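Local coordinates for ABC transporter substrate-binding protein (Staphylococcus aureus subsp. aureus NCTC 8325, PDB 3UN6) that binds zinc and probably serves as the substrate-binding component of an ABC-type import system, at residues 54-57 and 58-62. Numbering follows the deposited sequence. Where two conformers were deposited one is given.
Sequences KKLL and SQYNH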
loop_
_atom_site.group_PDB
_atom_site.type_symbol
_atom_site.label_atom_id
_atom_site.label_comp_id
_atom_site.label_asym_id
_atom_site.label_seq_id
_atom_site.Cartn_x
_atom_site.Cartn_y
_atom_site.Cartn_z
ATOM N N LYS A 54 -8.083 -6.478 13.890
ATOM C CA LYS A 54 -8.419 -5.871 15.162
ATOM C C LYS A 54 -9.861 -6.213 15.566
ATOM O O LYS A 54 -10.110 -6.614 16.702
ATOM C CB LYS A 54 -8.246 -4.349 15.041
ATOM C CG LYS A 54 -8.536 -3.534 16.281
ATOM C CD LYS A 54 -7.585 -3.840 17.374
ATOM C CE LYS A 54 -7.792 -2.886 18.511
ATOM N NZ LYS A 54 -6.998 -3.314 19.672
ATOM N N LYS A 55 -10.804 -6.108 14.630
ATOM C CA LYS A 55 -12.185 -6.412 14.947
ATOM C C LYS A 55 -12.346 -7.897 15.299
ATOM O O LYS A 55 -13.040 -8.252 16.245
ATOM C CB LYS A 55 -13.119 -6.047 13.806
ATOM C CG LYS A 55 -14.577 -6.287 14.172
ATOM C CD LYS A 55 -15.536 -6.064 13.017
ATOM C CE LYS A 55 -16.986 -6.344 13.478
ATOM N NZ LYS A 55 -17.952 -6.314 12.352
ATOM N N LEU A 56 -11.700 -8.762 14.530
ATOM C CA LEU A 56 -11.764 -10.196 14.791
ATOM C C LEU A 56 -11.173 -10.547 16.176
ATOM O O LEU A 56 -11.758 -11.329 16.938
ATOM C CB LEU A 56 -11.051 -10.929 13.654
ATOM C CG LEU A 56 -10.892 -12.442 13.621
ATOM C CD1 LEU A 56 -12.178 -13.198 13.956
ATOM C CD2 LEU A 56 -10.375 -12.812 12.229
ATOM N N LEU A 57 -10.026 -9.957 16.498
ATOM C CA LEU A 57 -9.356 -10.206 17.777
ATOM C C LEU A 57 -10.251 -9.822 18.964
ATOM O O LEU A 57 -10.206 -10.474 20.001
ATOM C CB LEU A 57 -8.018 -9.463 17.839
ATOM C CG LEU A 57 -7.065 -9.722 19.007
ATOM C CD1 LEU A 57 -6.550 -11.176 19.051
ATOM C CD2 LEU A 57 -5.909 -8.776 18.891
ATOM N N SER A 58 -11.061 -8.780 18.803
ATOM C CA SER A 58 -11.971 -8.343 19.864
ATOM C C SER A 58 -13.074 -9.370 20.147
ATOM O O SER A 58 -13.676 -9.351 21.211
ATOM C CB SER A 58 -12.616 -7.011 19.494
ATOM O OG SER A 58 -11.632 -6.036 19.212
ATOM N N GLN A 59 -13.328 -10.262 19.192
ATOM C CA GLN A 59 -14.359 -11.282 19.344
ATOM C C GLN A 59 -13.935 -12.517 20.144
ATOM O O GLN A 59 -14.784 -13.333 20.462
ATOM C CB GLN A 59 -14.917 -11.674 17.973
ATOM C CG GLN A 59 -15.726 -10.534 17.349
ATOM C CD GLN A 59 -16.145 -10.794 15.918
ATOM O OE1 GLN A 59 -15.503 -11.557 15.194
ATOM N NE2 GLN A 59 -17.219 -10.141 15.492
ATOM N N TYR A 60 -12.650 -12.663 20.478
ATOM C CA TYR A 60 -12.211 -13.793 21.311
ATOM C C TYR A 60 -12.435 -13.462 22.778
ATOM O O TYR A 60 -12.262 -12.302 23.191
ATOM C CB TYR A 60 -10.719 -14.122 21.142
ATOM C CG TYR A 60 -10.300 -14.494 19.739
ATOM C CD1 TYR A 60 -10.879 -15.571 19.085
ATOM C CD2 TYR A 60 -9.287 -13.789 19.083
ATOM C CE1 TYR A 60 -10.494 -15.918 17.802
ATOM C CE2 TYR A 60 -8.889 -14.137 17.811
ATOM C CZ TYR A 60 -9.499 -15.198 17.171
ATOM O OH TYR A 60 -9.114 -15.542 15.897
ATOM N N ASN A 61 -12.812 -14.480 23.560
ATOM C CA ASN A 61 -12.966 -14.322 25.007
ATOM C C ASN A 61 -11.609 -13.931 25.599
ATOM O O ASN A 61 -11.507 -13.015 26.424
ATOM C CB ASN A 61 -13.433 -15.624 25.674
ATOM C CG ASN A 61 -14.911 -15.920 25.452
ATOM O OD1 ASN A 61 -15.529 -15.437 24.507
ATOM N ND2 ASN A 61 -15.481 -16.729 26.341
ATOM N N HIS A 62 -10.571 -14.649 25.175
ATOM C CA HIS A 62 -9.213 -14.383 25.631
ATOM C C HIS A 62 -8.250 -14.404 24.455
ATOM O O HIS A 62 -7.719 -15.454 24.101
ATOM C CB HIS A 62 -8.782 -15.384 26.708
ATOM C CG HIS A 62 -9.404 -15.131 28.047
ATOM N ND1 HIS A 62 -8.850 -14.268 28.970
ATOM C CD2 HIS A 62 -10.530 -15.622 28.618
ATOM C CE1 HIS A 62 -9.607 -14.241 30.053
ATOM N NE2 HIS A 62 -10.635 -15.050 29.863
#
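One face of the Tyr60 ring receives Leu56 O, which stands 4.0 Å over the ring plane, nearer its rim than its centre; at the ring edge, in plane, sits Leu57 CD1, 3.8 Å from Tyr60 CD2. The Leu57 and Tyr60 side chains cross at about a right angle, and with Tyr60 CG anti to the carbonyl carbon (chi1 -60°) the ring lies back alongside the last helical turn. Tyr60 OH is hydrogen-bonded to Asp243 of helix 234-250, against which Leu56 and Leu57 also pack. This is the C-terminal end of helix 48-58, on the surface of the periplasmic-binding-protein fold and away from the zinc site, where the chain turns into the loop leading to strand 66-71. Bonding tightens there from i to i-4 to i to i-3: Ser58 N still reaches Lys54 O and adds a weak bond to Lys55 O, while Gln59 N takes Leu56 O at 2.9 Å, from well above the carbonyl plane (59°). Tyr60 N follows with a weak bond to Leu57 O. Ser58 was modelled in two conformations; in one, Ser58 OG would reach Lys54 O at 3.0 Å from the opposite face of the carbonyl plane to Ser58 N, a doubtful bond. The extended Gln59 side chain crosses that of Leu56, Gln59 OE1 in van der Waals contact with Leu56 CD1 at 3.9 Å.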